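Local coordinates for protein cyclohexadienyl dehydratase (Synthetic construct, PDB 5JOS) that probably catalyses the decarboxylating dehydration of prephenate and arogenate in phenylalanine biosynthesis, on a periplasmic binding protein scaffold, at residues D17-R22 against K58-K63; K34-R39 against T46-D51; A100-P105 against G210-K215; T112-K117 against P193-V198; V136-G141 against A155-Y160. All coordinates share one frame; numbering follows the deposited sequence.

Contacts 1, 2 and 3 lie in what the family topology suggests is the lobe holding both chain termini, and contacts 4 and 5 in the other. Helix 48-60 serves contact 1 with its C-terminal end and contact 2 with its first turn; contact 2 touches contact 3 through Asp49 and Tyr211. One five-stranded sheet carries contacts 4 and 5 at its two edges, where the outermost strand pairs antiparallel in contact 4 and parallel in contact 5. Contact 2 is the buried one, mixing backbone hydrogen bonds with aromatic packing. The other four are partly buried: contact 1 is purely apolar, whereas contacts 3 to 5 are strand pairings, contact 4 with a sodium ion at its margin.

Contact 1: residues D17-R22 against K58-K63; sequences DEIMER and KSLGVK
Apolar packing carries the contact between helix 15-22 and the end of helix 48-60. Val62 divides its two methyls between neighbouring residues of the first helix: CG1, beside its own backbone N (chi1 -56°), lies 4.3 Å from Met20 CG and 4.0 Å from Ile19 O, while CG2, in the crowded position between N and the carbonyl carbon, stands 4.3 Å from Ile19 CG2. Met20 stretches out beyond CG and crosses Leu60 at about a right angle, with Met20 CG 4.0 Å from Leu60 O. Ile19 CG2 approaches the Leu60 side chain loosely, 4.5 Å from Leu60 CD1.

Backbone bonds shape each partner separately. Glu21 N and Arg22 N donate to Asp17 O and Glu18 O in regular helical fashion, whereas Gly61 leaves the helix with phi at 77° and its N bonds back to Lys58 O at 2.9 Å. That reversal sends the chain round to present Val62.

Helix 218-233 completes the packing, with Phe220 against Ile19 and Tyr223 against Leu60, and Arg22 forms a salt bridge to Asp84. The arrangement is a Schellman motif ending one helix and leading into strand 63-68, with the N-terminal helix laid against the turn.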
# COMPACT_ATOMS: atom_id res chain seq x y z
N ASP A 17 -2.55 26.00 9.01
CA ASP A 17 -2.54 26.85 10.20
C ASP A 17 -3.43 26.39 11.32
O ASP A 17 -3.00 26.57 12.49
CB ASP A 17 -2.94 28.26 9.88
CG ASP A 17 -1.93 28.93 9.06
OD1 ASP A 17 -0.76 28.97 9.49
OD2 ASP A 17 -2.28 29.38 7.97
N GLU A 18 -4.65 25.91 10.99
CA GLU A 18 -5.62 25.51 11.98
C GLU A 18 -4.97 24.41 12.80
O GLU A 18 -5.13 24.32 14.02
CB GLU A 18 -6.94 24.97 11.33
N ILE A 19 -4.33 23.48 12.09
CA ILE A 19 -3.67 22.31 12.74
C ILE A 19 -2.60 22.82 13.69
O ILE A 19 -2.55 22.43 14.88
CB ILE A 19 -3.03 21.36 11.69
CG1 ILE A 19 -4.11 20.73 10.81
CG2 ILE A 19 -2.26 20.22 12.37
CD1 ILE A 19 -3.63 20.27 9.44
N MET A 20 -1.74 23.71 13.18
CA MET A 20 -0.69 24.22 14.08
C MET A 20 -1.25 25.00 15.24
O MET A 20 -0.83 24.79 16.39
CB MET A 20 0.42 24.98 13.35
CG MET A 20 1.50 23.95 12.98
SD MET A 20 2.37 24.38 11.52
CE MET A 20 2.77 22.77 10.97
N GLU A 21 -2.27 25.82 14.98
CA GLU A 21 -2.86 26.59 16.07
C GLU A 21 -3.56 25.69 17.08
O GLU A 21 -3.48 25.98 18.25
CB GLU A 21 -3.77 27.71 15.56
CG GLU A 21 -3.00 28.67 14.67
CD GLU A 21 -3.86 29.76 14.07
OE1 GLU A 21 -4.86 30.10 14.73
OE2 GLU A 21 -3.53 30.30 12.98
N ARG A 22 -4.22 24.61 16.67
CA ARG A 22 -4.91 23.73 17.61
C ARG A 22 -3.93 22.81 18.36
O ARG A 22 -4.26 22.31 19.43
CB ARG A 22 -5.93 22.85 16.86
CG ARG A 22 -6.71 21.81 17.72
CD ARG A 22 -7.77 20.99 16.96
NE ARG A 22 -7.20 20.18 15.88
CZ ARG A 22 -7.34 20.36 14.55
NH1 ARG A 22 -8.09 21.34 14.07
NH2 ARG A 22 -6.70 19.55 13.68
N LYS A 58 4.70 14.65 14.22
CA LYS A 58 5.92 15.06 14.83
C LYS A 58 6.60 16.03 13.86
O LYS A 58 7.14 17.02 14.26
CB LYS A 58 6.76 13.82 15.10
CG LYS A 58 8.15 14.04 15.66
CD LYS A 58 8.87 12.69 15.86
CE LYS A 58 10.06 12.78 16.83
NZ LYS A 58 11.37 13.06 16.16
N SER A 59 6.56 15.77 12.58
CA SER A 59 7.15 16.72 11.65
C SER A 59 6.49 18.13 11.80
O SER A 59 7.10 19.11 11.74
CB SER A 59 6.84 16.24 10.26
OG SER A 59 7.35 17.15 9.33
N LEU A 60 5.19 18.15 12.02
CA LEU A 60 4.47 19.33 12.20
C LEU A 60 4.69 19.99 13.54
O LEU A 60 4.28 21.13 13.72
CB LEU A 60 2.99 19.05 11.99
CG LEU A 60 2.62 18.75 10.53
CD1 LEU A 60 1.24 18.12 10.50
CD2 LEU A 60 2.58 19.99 9.66
N GLY A 61 5.24 19.26 14.49
CA GLY A 61 5.41 19.79 15.83
C GLY A 61 4.08 19.74 16.54
O GLY A 61 3.83 20.64 17.31
N VAL A 62 3.21 18.76 16.27
CA VAL A 62 1.91 18.66 17.00
C VAL A 62 1.63 17.26 17.52
O VAL A 62 2.25 16.30 17.08
CB VAL A 62 0.70 19.10 16.12
CG1 VAL A 62 0.92 20.52 15.59
CG2 VAL A 62 0.44 18.15 14.95
N LYS A 63 0.61 17.13 18.37
CA LYS A 63 0.11 15.81 18.81
C LYS A 63 -0.73 15.13 17.72
O LYS A 63 -1.39 15.80 16.95
CB LYS A 63 -0.73 16.01 20.09

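Contact 2: residues K34-R39 against T46-D51; sequences KPFSYR and TGFDID
A short beta hairpin runs here straight into the start of helix 48-60, with Gly47 at the N-cap position. Tyr38 and Thr46 form an antiparallel hydrogen-bonded pair. Tyr38 N reaches Thr46 O at 2.8 Å, nearly along the C=O axis, whereas the return bond from Thr46 N meets Tyr38 O at 2.9 Å from well above the carbonyl plane. Two further carbonyls receive the first N-H groups of the helix: Phe48 N points almost straight at Pro35 O (2.9 Å, 170°), and Asp49 N takes a lone pair of Phe36 O at 3.0 Å along a more bent path. Such acceptors at a helix N-terminus should be favoured by the helix dipole.

Among the side chains, Thr46 CG2 sits over one face of the Tyr38 ring in a CH-pi contact, 3.8 Å from its centroid, and Lys34 CG covers the opposite face. Phe36 and Phe48 extend side by side, the edge of Phe36 toward the face of Phe48 in a T-shaped pair (centroids 5.6 Å apart, planes at 66°), and both touch Met107 of strand 107-109.

Further out, a classic beta bulge sets Phe36 and Ser37 opposite Tyr33, and a cis peptide precedes Pro35. Ser37 OG is held by Thr29 OG1 and Gly31 N. Asp49 turns its carboxylate to Tyr211 OH through OD1 and to Gly89 N through OD2, which also brings OD2 to 3.5 Å from Phe36 CD1.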
# COMPACT_ATOMS: atom_id res chain seq x y z
N LYS A 34 -5.28 -4.66 8.57
CA LYS A 34 -3.88 -5.01 8.68
C LYS A 34 -3.33 -5.05 7.30
O LYS A 34 -4.02 -5.51 6.42
CB LYS A 34 -3.65 -6.37 9.24
CG LYS A 34 -4.30 -6.67 10.55
CD LYS A 34 -4.51 -8.20 10.66
CE LYS A 34 -4.03 -8.75 11.98
NZ LYS A 34 -4.90 -8.27 13.07
N PRO A 35 -2.07 -4.63 7.12
CA PRO A 35 -1.16 -4.26 8.23
C PRO A 35 -1.09 -2.72 8.43
O PRO A 35 -0.09 -2.22 8.96
CB PRO A 35 0.21 -4.73 7.67
CG PRO A 35 0.05 -4.34 6.19
CD PRO A 35 -1.35 -4.77 5.88
N PHE A 36 -2.07 -1.96 7.91
CA PHE A 36 -1.97 -0.51 7.91
C PHE A 36 -2.52 0.19 9.15
O PHE A 36 -1.98 1.23 9.56
CB PHE A 36 -2.69 0.05 6.68
CG PHE A 36 -2.07 -0.39 5.38
CD1 PHE A 36 -0.97 0.25 4.89
CD2 PHE A 36 -2.57 -1.40 4.69
CE1 PHE A 36 -0.39 -0.16 3.75
CE2 PHE A 36 -2.00 -1.79 3.52
CZ PHE A 36 -0.94 -1.18 3.06
N SER A 37 -3.60 -0.34 9.67
CA SER A 37 -4.39 0.24 10.72
C SER A 37 -5.26 -0.76 11.39
O SER A 37 -6.29 -1.16 10.84
CB SER A 37 -5.29 1.31 10.14
OG SER A 37 -6.12 1.90 11.16
N TYR A 38 -4.91 -1.13 12.60
CA TYR A 38 -5.63 -2.12 13.32
C TYR A 38 -5.42 -1.96 14.77
O TYR A 38 -4.98 -0.89 15.20
CB TYR A 38 -5.30 -3.52 12.83
CG TYR A 38 -3.87 -3.99 12.90
CD1 TYR A 38 -2.90 -3.60 11.93
CD2 TYR A 38 -3.49 -4.94 13.86
CE1 TYR A 38 -1.59 -4.12 11.95
CE2 TYR A 38 -2.17 -5.43 13.89
CZ TYR A 38 -1.23 -5.04 12.94
OH TYR A 38 0.02 -5.58 13.05
N ARG A 39 -5.79 -2.98 15.56
CA ARG A 39 -5.68 -2.87 17.05
C ARG A 39 -4.66 -3.89 17.58
O ARG A 39 -4.71 -5.06 17.16
CB ARG A 39 -7.03 -3.08 17.79
CG ARG A 39 -8.23 -2.29 17.37
CD ARG A 39 -7.88 -0.84 17.32
NE ARG A 39 -9.07 0.03 17.32
CZ ARG A 39 -9.30 1.04 18.17
NH1 ARG A 39 -8.43 1.38 19.13
NH2 ARG A 39 -10.43 1.75 18.07
N THR A 46 -2.45 0.31 15.94
CA THR A 46 -1.16 -0.18 15.51
C THR A 46 -1.19 -0.37 13.99
O THR A 46 -2.27 -0.54 13.39
CB THR A 46 -0.76 -1.43 16.29
OG1 THR A 46 0.54 -1.83 15.91
CG2 THR A 46 -1.66 -2.66 16.05
N GLY A 47 -0.01 -0.27 13.38
CA GLY A 47 0.15 -0.55 11.98
C GLY A 47 1.08 0.41 11.26
O GLY A 47 1.50 1.44 11.79
N PHE A 48 1.32 0.07 10.00
CA PHE A 48 2.12 0.88 9.09
C PHE A 48 1.75 2.37 9.07
O PHE A 48 2.62 3.23 9.24
CB PHE A 48 1.97 0.24 7.70
CG PHE A 48 2.81 0.82 6.58
CD1 PHE A 48 2.48 2.03 5.99
CD2 PHE A 48 3.80 0.08 6.00
CE1 PHE A 48 3.20 2.52 4.91
CE2 PHE A 48 4.55 0.57 4.92
CZ PHE A 48 4.25 1.79 4.39
N ASP A 49 0.48 2.69 8.82
CA ASP A 49 0.11 4.08 8.73
C ASP A 49 -0.15 4.77 10.08
O ASP A 49 -0.27 6.02 10.12
CB ASP A 49 -1.05 4.28 7.81
CG ASP A 49 -0.66 4.15 6.36
OD1 ASP A 49 0.46 4.58 5.96
OD2 ASP A 49 -1.50 3.66 5.56
N ILE A 50 -0.16 3.98 11.16
CA ILE A 50 -0.23 4.51 12.50
C ILE A 50 1.13 5.00 12.81
O ILE A 50 1.24 6.13 13.34
CB ILE A 50 -0.69 3.49 13.50
CG1 ILE A 50 -2.02 2.89 13.10
CG2 ILE A 50 -0.71 4.02 14.95
CD1 ILE A 50 -3.19 3.84 12.97
N ASP A 51 2.16 4.21 12.45
CA ASP A 51 3.50 4.68 12.57
C ASP A 51 3.69 5.97 11.72
O ASP A 51 4.38 6.92 12.13
CB ASP A 51 4.49 3.64 12.08
CG ASP A 51 4.67 2.51 13.02
OD1 ASP A 51 4.04 2.48 14.10
OD2 ASP A 51 5.57 1.66 12.73

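Contact 3: residues A100-P105 against G210-K215; sequences ADFSDP and GYMMPK
The segments run in opposing directions, 136° apart, as neighbouring strands of a three-stranded antiparallel sheet in which strand 205-213 is central. Asp101 and Met213 form a hydrogen-bonded pair: Asp101 N donates to Met213 O at 2.8 Å, and Met213 N to Asp101 O at 2.7 Å, nearly along the C=O axis. After the non-hydrogen-bonded pair of Phe102 and Met212, Ser103 N bonds to Tyr211 O at 3.0 Å.

Ser103 then replaces a backbone acceptor with its side chain. Its OG, in the crowded position between N and the carbonyl carbon (chi1 76°), accepts from Tyr211 N at 2.9 Å and donates to Asp104 O at 2.7 Å, so two bonds grip the hydroxyl. Tyr211 OH finds partners beyond the pair, in Asp49 and Tyr237.

Phe102 and Met212 lie side by side on one face of the sheet. Met212 CG rides over the Phe102 ring, 3.9 Å from the centroid, and with chi2 extended (175°) SD follows and meets the ring obliquely in a Met-aromatic contact. On the same flank, Ala100 CB touches Met212 CG, and helix 74-79 packs on Ala100 and Met212. Asp101 and Lys215 cross at about a right angle, but Asp101 OD1 and Lys215 NZ stay 4.4 Å apart, beyond a salt bridge. A water bridges the same end, bonded to Asp101 OD2 and, at 2.7 Å, to Pro214 O.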
# COMPACT_ATOMS: atom_id res chain seq x y z
N ALA A 100 -12.14 14.05 -2.83
CA ALA A 100 -10.98 14.24 -1.92
C ALA A 100 -9.71 14.43 -2.72
O ALA A 100 -9.67 14.11 -3.90
CB ALA A 100 -10.81 13.07 -1.00
N ASP A 101 -8.70 15.03 -2.12
CA ASP A 101 -7.41 15.12 -2.76
C ASP A 101 -6.54 13.97 -2.13
O ASP A 101 -6.61 13.67 -0.95
CB ASP A 101 -6.73 16.45 -2.42
CG ASP A 101 -7.19 17.66 -3.25
OD1 ASP A 101 -7.61 17.46 -4.41
OD2 ASP A 101 -7.09 18.83 -2.71
N PHE A 102 -5.66 13.40 -2.91
CA PHE A 102 -4.70 12.42 -2.42
C PHE A 102 -3.27 12.97 -2.50
O PHE A 102 -2.92 13.62 -3.47
CB PHE A 102 -4.82 11.18 -3.27
CG PHE A 102 -5.92 10.26 -2.85
CD1 PHE A 102 -5.70 9.30 -1.91
CD2 PHE A 102 -7.14 10.31 -3.46
CE1 PHE A 102 -6.65 8.39 -1.55
CE2 PHE A 102 -8.14 9.42 -3.08
CZ PHE A 102 -7.90 8.46 -2.14
N SER A 103 -2.47 12.69 -1.48
CA SER A 103 -1.04 12.76 -1.56
C SER A 103 -0.49 11.97 -2.72
O SER A 103 -1.13 11.10 -3.22
CB SER A 103 -0.42 12.18 -0.28
OG SER A 103 -0.43 10.80 -0.17
N ASP A 104 0.75 12.24 -3.06
CA ASP A 104 1.50 11.33 -3.90
C ASP A 104 1.51 9.92 -3.24
O ASP A 104 1.32 9.80 -2.03
CB ASP A 104 2.94 11.79 -4.07
CG ASP A 104 3.05 13.08 -4.79
OD1 ASP A 104 2.21 13.37 -5.62
OD2 ASP A 104 4.01 13.78 -4.53
N PRO A 105 1.74 8.89 -4.03
CA PRO A 105 1.51 7.54 -3.55
C PRO A 105 2.63 7.12 -2.68
O PRO A 105 3.74 7.51 -2.88
CB PRO A 105 1.43 6.73 -4.84
CG PRO A 105 2.12 7.56 -5.89
CD PRO A 105 1.79 8.97 -5.51
N GLY A 210 -2.53 6.20 -0.96
CA GLY A 210 -2.20 7.60 -0.73
C GLY A 210 -2.90 8.03 0.53
O GLY A 210 -3.79 7.31 1.08
N TYR A 211 -2.49 9.18 1.04
CA TYR A 211 -3.19 9.82 2.18
C TYR A 211 -4.27 10.79 1.65
O TYR A 211 -4.03 11.58 0.80
CB TYR A 211 -2.22 10.44 3.17
CG TYR A 211 -1.19 9.42 3.63
CD1 TYR A 211 -1.58 8.27 4.21
CD2 TYR A 211 0.14 9.61 3.42
CE1 TYR A 211 -0.64 7.32 4.61
CE2 TYR A 211 1.09 8.69 3.86
CZ TYR A 211 0.68 7.53 4.39
OH TYR A 211 1.60 6.56 4.73
N MET A 212 -5.45 10.70 2.22
CA MET A 212 -6.58 11.39 1.68
C MET A 212 -6.88 12.63 2.47
O MET A 212 -7.01 12.57 3.68
CB MET A 212 -7.77 10.46 1.76
CG MET A 212 -8.77 10.65 0.67
SD MET A 212 -10.18 9.50 0.60
CE MET A 212 -10.77 9.34 2.24
N MET A 213 -7.00 13.75 1.76
CA MET A 213 -7.18 15.09 2.34
C MET A 213 -8.43 15.80 1.77
O MET A 213 -8.83 15.52 0.62
CB MET A 213 -5.92 15.96 2.03
CG MET A 213 -4.79 15.65 3.00
SD MET A 213 -3.13 16.24 2.58
CE MET A 213 -2.82 15.00 1.40
N PRO A 214 -9.06 16.69 2.55
CA PRO A 214 -10.22 17.41 1.95
C PRO A 214 -9.74 18.28 0.82
O PRO A 214 -8.65 18.80 0.83
CB PRO A 214 -10.79 18.23 3.11
CG PRO A 214 -9.66 18.35 4.07
CD PRO A 214 -8.83 17.12 3.94
N LYS A 215 -10.52 18.34 -0.24
CA LYS A 215 -10.24 19.20 -1.40
C LYS A 215 -10.04 20.68 -1.11
O LYS A 215 -10.66 21.30 -0.21
CB LYS A 215 -11.35 19.07 -2.44
CG LYS A 215 -11.17 17.93 -3.45
CD LYS A 215 -12.34 18.08 -4.42
CE LYS A 215 -12.00 17.76 -5.85
NZ LYS A 215 -11.57 16.36 -5.89
O HOH W 1 -6.20 19.15 -0.13

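Contact 4: residues T112-K117 against P193-V198; sequences TPLVRK and PGLAAV. With NA (sodium ion), chain B.
Val115 lays its CG2 methyl obliquely against Val198, 3.9 Å from CG2 of that residue, on the face of the sheet that also carries Ala196. Pro113 crosses Val198 at about a right angle beside them, and the ring atom Pro113 CD comes close to Val198 O. On the other face Leu114, with CG anti to the backbone N (chi1 175°), swings CD1 to 4.2 Å from Leu195 CB; helices 166-171 and 182-190 cover this side through Phe167 and Tyr188.

Strands 112-116 and 195-197 are antiparallel and tightly paired. Val115 and Ala196 exchange two nearly straight bonds, Val115 N to Ala196 O at 2.9 Å and Ala196 N to Val115 O at 2.8 Å. Val198 N extends the ladder to Pro113 O. At the far end Lys117 N still reaches Gly194 O at 2.8 Å, but from well above the carbonyl plane, as the chain turns out of the strand. Arg116 points away from its partner strand, and its guanidinium is held by a salt bridge to Asp176 and hydrogen bonds to Ala175 O and Val170 O.

Leu195 O faces away from this ladder and binds a sodium ion at 2.5 Å, and two waters bind the same ion, their oxygens 2.4 and 2.3 Å from it. Ala189 O and His192 O complete the five ligands. All are oxygens, three of them backbone carbonyls, so the ion ties the edge strand to the end of helix 182-190; none of the ligands brings a formal negative charge, so binding probably rests on ion-dipole attraction.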
# COMPACT_ATOMS: atom_id res chain seq x y z
N THR A 112 1.81 -9.26 -7.96
CA THR A 112 3.14 -9.41 -7.42
C THR A 112 3.52 -10.91 -7.65
O THR A 112 2.75 -11.82 -7.28
CB THR A 112 3.17 -9.10 -5.91
OG1 THR A 112 2.88 -7.70 -5.70
CG2 THR A 112 4.54 -9.31 -5.28
N PRO A 113 4.65 -11.16 -8.30
CA PRO A 113 5.11 -12.55 -8.28
C PRO A 113 5.52 -13.07 -6.91
O PRO A 113 6.24 -12.41 -6.09
CB PRO A 113 6.33 -12.53 -9.18
CG PRO A 113 6.88 -11.15 -9.03
CD PRO A 113 5.74 -10.24 -8.68
N LEU A 114 5.19 -14.29 -6.72
CA LEU A 114 5.65 -15.03 -5.55
C LEU A 114 6.52 -16.18 -5.98
O LEU A 114 6.12 -16.98 -6.84
CB LEU A 114 4.41 -15.55 -4.91
CG LEU A 114 4.56 -16.48 -3.70
CD1 LEU A 114 4.92 -15.63 -2.54
CD2 LEU A 114 3.22 -17.20 -3.46
N VAL A 115 7.71 -16.27 -5.41
CA VAL A 115 8.75 -17.16 -5.94
C VAL A 115 9.43 -17.83 -4.78
O VAL A 115 9.18 -17.47 -3.62
CB VAL A 115 9.76 -16.38 -6.74
CG1 VAL A 115 9.06 -15.66 -7.91
CG2 VAL A 115 10.57 -15.40 -5.86
N ARG A 116 10.25 -18.83 -5.03
CA ARG A 116 11.04 -19.36 -3.93
C ARG A 116 12.03 -18.34 -3.44
O ARG A 116 12.53 -17.50 -4.19
CB ARG A 116 11.82 -20.64 -4.33
CG ARG A 116 10.89 -21.80 -4.55
CD ARG A 116 11.61 -23.07 -4.95
NE ARG A 116 12.13 -22.95 -6.29
CZ ARG A 116 11.42 -23.06 -7.42
NH1 ARG A 116 10.13 -23.31 -7.42
NH2 ARG A 116 12.04 -22.95 -8.57
N LYS A 117 12.33 -18.48 -2.15
CA LYS A 117 13.24 -17.59 -1.48
C LYS A 117 14.59 -17.43 -2.25
O LYS A 117 15.04 -16.33 -2.52
CB LYS A 117 13.49 -18.12 -0.09
CG LYS A 117 14.74 -17.58 0.55
CD LYS A 117 14.39 -16.38 1.37
CE LYS A 117 14.60 -16.76 2.81
NZ LYS A 117 16.05 -17.09 3.03
N PRO A 193 8.80 -19.93 5.03
CA PRO A 193 10.21 -19.62 4.97
C PRO A 193 10.86 -19.84 3.63
O PRO A 193 11.98 -19.42 3.41
CB PRO A 193 10.80 -20.56 5.99
CG PRO A 193 9.86 -21.75 6.01
CD PRO A 193 8.53 -21.14 5.82
N GLY A 194 10.21 -20.60 2.78
CA GLY A 194 10.76 -20.99 1.49
C GLY A 194 10.30 -20.05 0.38
O GLY A 194 10.63 -20.23 -0.76
N LEU A 195 9.47 -19.08 0.70
CA LEU A 195 8.89 -18.22 -0.41
C LEU A 195 9.22 -16.75 -0.17
O LEU A 195 9.44 -16.31 0.98
CB LEU A 195 7.39 -18.34 -0.49
CG LEU A 195 6.75 -19.70 -0.75
CD1 LEU A 195 5.25 -19.66 -0.71
CD2 LEU A 195 7.08 -20.18 -2.12
N ALA A 196 9.33 -16.02 -1.26
CA ALA A 196 9.56 -14.60 -1.26
C ALA A 196 8.65 -13.90 -2.25
O ALA A 196 8.24 -14.44 -3.27
CB ALA A 196 11.01 -14.32 -1.62
N ALA A 197 8.20 -12.72 -1.88
CA ALA A 197 7.35 -11.90 -2.80
C ALA A 197 8.26 -10.88 -3.39
O ALA A 197 8.98 -10.26 -2.65
CB ALA A 197 6.25 -11.16 -2.04
N VAL A 198 8.23 -10.63 -4.67
CA VAL A 198 9.12 -9.61 -5.26
C VAL A 198 8.30 -8.45 -5.82
O VAL A 198 7.51 -8.67 -6.69
CB VAL A 198 9.95 -10.23 -6.39
CG1 VAL A 198 10.98 -9.22 -6.89
CG2 VAL A 198 10.65 -11.47 -5.88
NA NA B . 9.15 -16.14 3.50
O HOH W 2 11.52 -16.56 3.46
O HOH W 3 9.72 -13.88 3.64

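Contact 5: residues V136-G141 against A155-Y160; sequences VAVNPG and AKITVY
Torsions about the Tyr160 side chain, chi1 -67° and chi2 73°, fold its ring back along the neighbouring strand, so that CE1 lies 3.6 Å from Ala137 CB and Val138 O sits in plane at the ring edge. Val159 has CG1 anti to its backbone N (chi1 -177°), which sends that methyl across Pro140, 3.5 Å from its CB. Val138 CG2 takes the crowded position between N and the carbonyl carbon and rests 4.3 Å from both Ile157 CG2 and Val159 CG2.

The backbones form a parallel ladder. Val138 O receives Tyr160 N at 2.8 Å, and Thr158 lies between two bonds, its N donating to Val136 O (2.8 Å) and its O accepting from Val138 N (3.1 Å). Val136 N reaches Lys156 O from above the carbonyl plane.

Helix 143-151 packs on the face carrying Val138, Ile157 and Val159, while Ile166 of helix 166-171 meets Ala137 and Tyr160. Asn139 is fixed by Asn162 and Asn144, and a bound benzoic acid lies about 7 Å from, and not touching, the Pro140 side chain. Strand 135-138, helix 143-151 and edge strand 156-159 make a beta-alpha-beta crossover, a building block of the alpha/beta lobes of periplasmic binding proteins.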
# COMPACT_ATOMS: atom_id res chain seq x y z
N VAL A 136 4.96 -20.78 -14.72
CA VAL A 136 4.06 -19.83 -14.16
C VAL A 136 2.77 -20.46 -13.80
O VAL A 136 2.21 -21.23 -14.57
CB VAL A 136 3.76 -18.72 -15.17
CG1 VAL A 136 2.68 -17.78 -14.67
CG2 VAL A 136 5.02 -17.90 -15.38
N ALA A 137 2.34 -20.15 -12.59
CA ALA A 137 1.14 -20.77 -12.01
C ALA A 137 0.08 -19.77 -11.78
O ALA A 137 0.35 -18.73 -11.20
CB ALA A 137 1.45 -21.45 -10.70
N VAL A 138 -1.14 -20.06 -12.26
CA VAL A 138 -2.24 -19.17 -11.97
C VAL A 138 -3.51 -19.97 -11.75
O VAL A 138 -3.63 -21.12 -12.23
CB VAL A 138 -2.51 -18.20 -13.11
CG1 VAL A 138 -1.30 -17.33 -13.40
CG2 VAL A 138 -2.90 -18.97 -14.35
N ASN A 139 -4.48 -19.34 -11.09
CA ASN A 139 -5.84 -19.88 -11.04
C ASN A 139 -6.59 -19.49 -12.29
O ASN A 139 -6.23 -18.53 -12.95
CB ASN A 139 -6.58 -19.38 -9.79
CG ASN A 139 -6.67 -17.86 -9.74
OD1 ASN A 139 -5.66 -17.16 -9.87
ND2 ASN A 139 -7.84 -17.36 -9.65
N PRO A 140 -7.67 -20.21 -12.62
CA PRO A 140 -8.39 -19.91 -13.81
C PRO A 140 -9.30 -18.73 -13.68
O PRO A 140 -9.93 -18.51 -12.65
CB PRO A 140 -9.31 -21.14 -14.03
CG PRO A 140 -9.15 -21.99 -12.83
CD PRO A 140 -8.32 -21.26 -11.82
N GLY A 141 -9.41 -18.01 -14.77
CA GLY A 141 -10.64 -17.32 -15.08
C GLY A 141 -10.63 -15.87 -14.70
O GLY A 141 -11.57 -15.22 -14.98
N ALA A 155 6.53 -17.71 -21.19
CA ALA A 155 6.62 -18.63 -20.08
C ALA A 155 5.64 -19.80 -20.27
O ALA A 155 4.74 -19.73 -21.07
CB ALA A 155 6.28 -17.89 -18.81
N LYS A 156 5.85 -20.84 -19.49
CA LYS A 156 5.02 -21.99 -19.50
C LYS A 156 3.97 -21.82 -18.38
O LYS A 156 4.24 -22.00 -17.18
CB LYS A 156 5.88 -23.20 -19.20
CG LYS A 156 5.17 -24.53 -19.40
CD LYS A 156 6.11 -25.74 -19.20
CE LYS A 156 7.45 -25.68 -19.96
NZ LYS A 156 8.58 -25.23 -19.08
N ILE A 157 2.78 -21.51 -18.80
CA ILE A 157 1.74 -21.14 -17.92
C ILE A 157 0.91 -22.40 -17.66
O ILE A 157 0.43 -22.96 -18.60
CB ILE A 157 0.81 -20.16 -18.63
CG1 ILE A 157 1.56 -18.85 -18.85
CG2 ILE A 157 -0.46 -19.94 -17.80
CD1 ILE A 157 0.76 -17.76 -19.54
N THR A 158 0.70 -22.76 -16.41
CA THR A 158 -0.27 -23.80 -16.06
C THR A 158 -1.44 -23.19 -15.24
O THR A 158 -1.20 -22.42 -14.32
CB THR A 158 0.38 -24.84 -15.18
OG1 THR A 158 1.48 -25.45 -15.87
CG2 THR A 158 -0.59 -25.93 -14.81
N VAL A 159 -2.67 -23.57 -15.60
CA VAL A 159 -3.87 -23.17 -14.91
C VAL A 159 -4.25 -24.23 -13.89
O VAL A 159 -4.37 -25.41 -14.22
CB VAL A 159 -5.03 -23.02 -15.89
CG1 VAL A 159 -6.31 -22.51 -15.21
CG2 VAL A 159 -4.66 -21.99 -16.92
N TYR A 160 -4.43 -23.82 -12.65
CA TYR A 160 -4.81 -24.70 -11.57
C TYR A 160 -6.32 -24.57 -11.31
O TYR A 160 -7.15 -24.72 -12.26
CB TYR A 160 -3.94 -24.42 -10.33
CG TYR A 160 -2.48 -24.80 -10.57
CD1 TYR A 160 -1.69 -24.02 -11.38
CD2 TYR A 160 -1.90 -25.91 -9.99
CE1 TYR A 160 -0.38 -24.37 -11.66
CE2 TYR A 160 -0.53 -26.24 -10.21
CZ TYR A 160 0.20 -25.45 -11.04
OH TYR A 160 1.53 -25.70 -11.34